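Local coordinates for protein CrRbcX-IIa (Chlamydomonas reinhardtii, PDB 5BS1) that serves as a Rubisco-assembly chaperone of the RbcX family, probably binding the Rubisco large subunit and aiding formation of the holoenzyme, at the interface of chains A and B. Coordinates in Å, arbitrary orientation; residue numbers count along the deposited sequence, not the author numbering. Chains: chain A/B, CrRbcX-IIa.

Contact 1: the interface of chains A and B. Residues chain A 14-15, 17-18, 21, 99; chain B 102-103, 105-106.
A:Ala18 and B:Ala106 bring two helix backbones close together, helix 13-38 of chain A and helix 99-121 of chain B running in roughly the same direction at an acute angle, with A:Ala18 CA 4.6 Å from B:Ala106 CA. The methyl of A:Ala18 fits between the B:Thr102 carbonyl and CB of B:Met105. B:Thr102 splits its branches here. Its hydroxyl OG1, anti to the carbonyl carbon (chi1 -65°), donates to the backbone oxygen A:Glu14 O at 3.0 Å, meeting it from the flank at a C=O...donor angle of 103°. The methyl CG2 turns instead toward A:Ala17, A:Ala18 and A:Leu21, reaching A:Leu21 CD1 at 3.7 Å. Selenomethionine B:Met105 crosses A:Arg15 at about a right angle, and its bend at chi3 (-76°) lays CE against the helix backbone, 3.7 Å from A:Arg15 CA. On the other flank, selenomethionine B:Met103 stretches along one face of the A:Trp99 indole. Its CG stands 3.6 Å from the centroid of the six-membered ring in a CH-pi contact, CA lies by CZ3 at the far rim, and SE reaches the pyrrole end, 3.7 Å from A:Trp99 CG. An alanine in place of A:Trp99 would probably open a gap beside B:Met103 and leave its side chain free to turn. B:Ala106 CB touches the outer corner of the same indole at CH2. The patch thus lies at the middle of the dimer, where the first turns of helix 99-121 of chain B pass between helix 13-38 of chain A and the tryptophan that starts chain A's own helix 99-121.

Contact 2: the interface of chains A and B. Residues chain A 93, 96-98, 102, 105; chain B 13-14, 17, 99.
B:Glu14, in the first turn of helix 13-37, reaches into the bend of chain A between helices 80-96 and 99-121. Its CB packs on the terminal methyl of selenomethionine A:Met105, 3.7 Å from CE. Both CB and the next carbon, CG, lie against the hydroxyl oxygen A:Thr102 OG1, and CG also touches the rim of A:Phe97 at CE1 (3.6 Å) and approaches A:Glu98 CB. A bend at chi2 (90°) then swings the carboxyl group along the ring rather than straight outward: CD comes to 3.8 Å from A:Phe97 CD1, and the carboxylate lies above the ring plane, shifted off its rim and turned only 7° from parallel to it. OE1 points toward the A:Tyr93 phenol without bonding to it. At the tip, B:Glu14 OE2 accepts a nearly straight hydrogen bond (163° at H) from the backbone A:Glu98 N at 2.8 Å, using its anti lone pair. Water 1 joins the same oxygen, at 2.7 Å from B:Glu14 OE2, to the carbonyl of A:Glu96. A:Glu98, whose carboxylate would carry the same charge, stands near, with A:Glu98 OE2 4.3 Å from B:Glu14 OE2; this might raise the proton affinity of either group, while the backbone N-H would tend to offset it. A:Thr102 OG1 turns back to its own chain, donating to A:Glu98 O at 2.9 Å from above the carbonyl plane, and so ties the bend to the helix. Its methyl meets B:Ala17 and the far corner of the B:Trp99 indole. B:Ala17 CB also abuts the edge of A:Phe97, in the ring plane, and A:Tyr93 OH, the phenol oxygen, rests against B:Pro13, 3.4 Å from its CB. By docking the start of one subunit's helix onto the interhelical bend of the other, the site is likely to help hold the chaperone dimer together.

Contact 1: the interface of chains A and B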
loop_
_atom_site.group_PDB
_atom_site.type_symbol
_atom_site.label_atom_id
_atom_site.label_comp_id
_atom_site.label_asym_id
_atom_site.label_seq_id
_atom_site.Cartn_x
_atom_site.Cartn_y
_atom_site.Cartn_z
ATOM N N GLU A 14 7.356 -5.873 3.834
ATOM C CA GLU A 14 6.541 -5.577 5.005
ATOM C C GLU A 14 6.741 -4.128 5.484
ATOM O O GLU A 14 5.759 -3.418 5.797
ATOM C CB GLU A 14 6.842 -6.553 6.136
ATOM C CG GLU A 14 6.319 -7.965 5.906
ATOM C CD GLU A 14 7.285 -8.889 5.214
ATOM O OE1 GLU A 14 8.316 -8.440 4.683
ATOM O OE2 GLU A 14 7.011 -10.108 5.175
ATOM N N ARG A 15 7.987 -3.681 5.537
ATOM C CA ARG A 15 8.254 -2.312 5.947
ATOM C C ARG A 15 7.769 -1.311 4.917
ATOM O O ARG A 15 7.197 -0.274 5.253
ATOM C CB ARG A 15 9.729 -2.120 6.217
ATOM C CG ARG A 15 10.041 -0.699 6.610
ATOM C CD ARG A 15 11.418 -0.424 7.216
ATOM N NE ARG A 15 11.288 0.936 7.655
ATOM C CZ ARG A 15 10.780 1.311 8.821
ATOM N NH1 ARG A 15 10.564 2.595 9.042
ATOM N NH2 ARG A 15 10.518 0.402 9.776
ATOM N N ALA A 17 5.271 -1.710 2.922
ATOM C CA ALA A 17 3.826 -1.685 3.069
ATOM C C ALA A 17 3.426 -0.858 4.284
ATOM O O ALA A 17 2.489 -0.075 4.200
ATOM C CB ALA A 17 3.272 -3.092 3.148
ATOM N N ALA A 18 4.143 -1.015 5.383
ATOM C CA ALA A 18 3.832 -0.264 6.629
ATOM C C ALA A 18 3.960 1.232 6.390
ATOM O O ALA A 18 3.088 1.998 6.772
ATOM C CB ALA A 18 4.731 -0.732 7.762
ATOM N N LEU A 21 1.195 2.450 4.160
ATOM C CA LEU A 21 -0.056 2.529 4.952
ATOM C C LEU A 21 -0.053 3.788 5.815
ATOM O O LEU A 21 -1.073 4.471 5.922
ATOM C CB LEU A 21 -0.266 1.304 5.840
ATOM C CG LEU A 21 -0.683 0.026 5.121
ATOM C CD1 LEU A 21 -0.555 -1.134 6.061
ATOM C CD2 LEU A 21 -2.081 0.122 4.544
ATOM N N TRP A 99 -7.813 -4.376 9.330
ATOM C CA TRP A 99 -6.560 -5.025 8.973
ATOM C C TRP A 99 -6.771 -6.400 8.401
ATOM O O TRP A 99 -6.195 -6.737 7.373
ATOM C CB TRP A 99 -5.657 -5.152 10.223
ATOM C CG TRP A 99 -5.224 -3.834 10.754
ATOM C CD1 TRP A 99 -5.818 -3.115 11.764
ATOM C CD2 TRP A 99 -4.102 -3.062 10.317
ATOM N NE1 TRP A 99 -5.153 -1.933 11.942
ATOM C CE2 TRP A 99 -4.077 -1.885 11.100
ATOM C CE3 TRP A 99 -3.123 -3.250 9.354
ATOM C CZ2 TRP A 99 -3.119 -0.899 10.922
ATOM C CZ3 TRP A 99 -2.155 -2.249 9.174
ATOM C CH2 TRP A 99 -2.166 -1.108 9.964
ATOM N N THR B 102 3.718 -5.787 9.431
ATOM C CA THR B 102 3.334 -4.568 8.766
ATOM C C THR B 102 2.411 -3.746 9.661
ATOM O O THR B 102 2.611 -2.558 9.838
ATOM C CB THR B 102 2.657 -4.851 7.422
ATOM O OG1 THR B 102 3.618 -5.454 6.541
ATOM C CG2 THR B 102 2.127 -3.600 6.785
HETATM N N MSE B 103 1.411 -4.388 10.232
HETATM C CA MSE B 103 0.480 -3.728 11.151
HETATM C C MSE B 103 1.238 -3.168 12.353
HETATM O O MSE B 103 1.012 -2.023 12.754
HETATM C CB MSE B 103 -0.666 -4.671 11.607
HETATM C CG MSE B 103 -1.524 -4.012 12.678
HETATM SE SE MSE B 103 -2.888 -5.321 13.259
HETATM C CE MSE B 103 -1.781 -6.494 14.363
HETATM N N MSE B 105 4.413 -2.312 12.638
HETATM C CA MSE B 105 5.269 -1.174 12.254
HETATM C C MSE B 105 4.436 0.042 11.964
HETATM O O MSE B 105 4.774 1.118 12.433
HETATM C CB MSE B 105 6.157 -1.529 11.042
HETATM C CG MSE B 105 7.251 -2.457 11.478
HETATM SE SE MSE B 105 8.457 -2.861 9.959
HETATM C CE MSE B 105 7.328 -4.135 8.981
ATOM N N ALA B 106 3.350 -0.127 11.214
ATOM C CA ALA B 106 2.541 1.034 10.810
ATOM C C ALA B 106 1.978 1.700 12.059
ATOM O O ALA B 106 1.966 2.953 12.144
ATOM C CB ALA B 106 1.417 0.635 9.870
#

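Contact 2: the interface of chains A and B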
loop_
_atom_site.group_PDB
_atom_site.type_symbol
_atom_site.label_atom_id
_atom_site.label_comp_id
_atom_site.label_asym_id
_atom_site.label_seq_id
_atom_site.Cartn_x
_atom_site.Cartn_y
_atom_site.Cartn_z
ATOM N N TYR A 93 -7.203 6.187 13.640
ATOM C CA TYR A 93 -7.571 5.401 12.460
ATOM C C TYR A 93 -6.898 4.031 12.484
ATOM O O TYR A 93 -7.426 3.086 11.919
ATOM C CB TYR A 93 -7.283 6.145 11.140
ATOM C CG TYR A 93 -7.862 5.459 9.960
ATOM C CD1 TYR A 93 -7.051 4.877 8.995
ATOM C CD2 TYR A 93 -9.233 5.340 9.824
ATOM C CE1 TYR A 93 -7.581 4.249 7.891
ATOM C CE2 TYR A 93 -9.783 4.671 8.745
ATOM C CZ TYR A 93 -8.958 4.118 7.796
ATOM O OH TYR A 93 -9.520 3.413 6.740
ATOM N N GLU A 96 -9.458 1.731 13.671
ATOM C CA GLU A 96 -10.650 1.685 12.806
ATOM C C GLU A 96 -10.400 0.833 11.572
ATOM O O GLU A 96 -11.289 0.121 11.083
ATOM C CB GLU A 96 -11.025 3.102 12.369
ATOM C CG GLU A 96 -11.332 4.013 13.550
ATOM C CD GLU A 96 -11.324 5.484 13.172
ATOM O OE1 GLU A 96 -11.764 5.828 12.041
ATOM O OE2 GLU A 96 -10.862 6.290 14.003
ATOM N N PHE A 97 -9.175 0.903 11.062
ATOM C CA PHE A 97 -8.815 0.234 9.804
ATOM C C PHE A 97 -8.994 -1.267 9.958
ATOM O O PHE A 97 -8.588 -1.868 10.949
ATOM C CB PHE A 97 -7.364 0.557 9.454
ATOM C CG PHE A 97 -6.891 0.042 8.122
ATOM C CD1 PHE A 97 -7.325 0.616 6.934
ATOM C CD2 PHE A 97 -5.946 -0.968 8.044
ATOM C CE1 PHE A 97 -6.850 0.191 5.726
ATOM C CE2 PHE A 97 -5.483 -1.406 6.841
ATOM C CZ PHE A 97 -5.947 -0.848 5.662
ATOM N N GLU A 98 -9.621 -1.865 8.959
ATOM C CA GLU A 98 -9.948 -3.303 9.022
ATOM C C GLU A 98 -8.772 -4.123 8.467
ATOM O O GLU A 98 -8.741 -4.519 7.314
ATOM C CB GLU A 98 -11.257 -3.571 8.289
ATOM C CG GLU A 98 -12.395 -2.862 9.007
ATOM C CD GLU A 98 -13.733 -2.951 8.312
ATOM O OE1 GLU A 98 -14.013 -4.003 7.771
ATOM O OE2 GLU A 98 -14.525 -1.989 8.367
ATOM N N THR A 102 -8.372 -6.443 4.917
ATOM C CA THR A 102 -7.477 -5.975 3.887
ATOM C C THR A 102 -6.590 -7.102 3.347
ATOM O O THR A 102 -6.466 -7.289 2.130
ATOM C CB THR A 102 -6.613 -4.821 4.442
ATOM O OG1 THR A 102 -7.466 -3.753 4.826
ATOM C CG2 THR A 102 -5.632 -4.301 3.392
HETATM N N MSE A 105 -8.752 -9.806 1.485
HETATM C CA MSE A 105 -9.113 -9.351 0.130
HETATM C C MSE A 105 -7.918 -9.474 -0.793
HETATM O O MSE A 105 -8.021 -9.996 -1.922
HETATM C CB MSE A 105 -9.609 -7.900 0.086
HETATM C CG MSE A 105 -11.032 -7.756 0.611
HETATM SE SE MSE A 105 -11.750 -5.961 0.248
HETATM C CE MSE A 105 -10.666 -4.876 1.473
ATOM N N PRO B 13 -10.463 2.682 1.949
ATOM C CA PRO B 13 -9.008 2.601 2.119
ATOM C C PRO B 13 -8.523 1.152 2.197
ATOM O O PRO B 13 -7.441 0.851 1.732
ATOM C CB PRO B 13 -8.783 3.353 3.437
ATOM C CG PRO B 13 -9.886 4.351 3.441
ATOM C CD PRO B 13 -11.073 3.583 2.938
ATOM N N GLU B 14 -9.315 0.267 2.805
ATOM C CA GLU B 14 -8.983 -1.142 2.840
ATOM C C GLU B 14 -8.847 -1.746 1.446
ATOM O O GLU B 14 -7.896 -2.490 1.189
ATOM C CB GLU B 14 -10.013 -1.922 3.653
ATOM C CG GLU B 14 -9.919 -1.662 5.139
ATOM C CD GLU B 14 -10.773 -0.504 5.643
ATOM O OE1 GLU B 14 -11.381 0.238 4.830
ATOM O OE2 GLU B 14 -10.838 -0.338 6.892
ATOM N N ALA B 17 -5.643 -0.344 -0.160
ATOM C CA ALA B 17 -4.519 -1.036 0.404
ATOM C C ALA B 17 -4.392 -2.458 -0.123
ATOM O O ALA B 17 -3.279 -2.917 -0.429
ATOM C CB ALA B 17 -4.609 -1.042 1.916
ATOM N N TRP B 99 2.133 -9.866 7.382
ATOM C CA TRP B 99 1.182 -8.774 7.489
ATOM C C TRP B 99 1.047 -8.298 8.927
ATOM O O TRP B 99 0.828 -7.101 9.137
ATOM C CB TRP B 99 -0.148 -9.208 6.918
ATOM C CG TRP B 99 -1.312 -8.248 7.048
ATOM C CD1 TRP B 99 -2.469 -8.496 7.710
ATOM C CD2 TRP B 99 -1.449 -6.935 6.479
ATOM N NE1 TRP B 99 -3.315 -7.445 7.582
ATOM C CE2 TRP B 99 -2.712 -6.463 6.841
ATOM C CE3 TRP B 99 -0.631 -6.114 5.698
ATOM C CZ2 TRP B 99 -3.186 -5.233 6.435
ATOM C CZ3 TRP B 99 -1.094 -4.867 5.306
ATOM C CH2 TRP B 99 -2.374 -4.445 5.662
HETATM O O HOH W 1 -12.348 1.273 8.494
#

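The C-alpha centres of contact 1 and contact 2 lie about 10 Å apart within one two-fold interface. They draw on equivalent elements with the chains exchanged: A:Glu14, A:Ala17 and A:Trp99 with B:Thr102 and B:Met105 in contact 1 have their counterparts in contact 2, the start of helix 13-38 (13-37 in chain B) facing helix 99-121 of the partner. The copies are not identical in detail, for A:Trp99 and B:Trp99 adopt different first torsions (-65° and 175°). Together they make up parts of one two-fold interface, consistent with the homodimer typical of RbcX proteins.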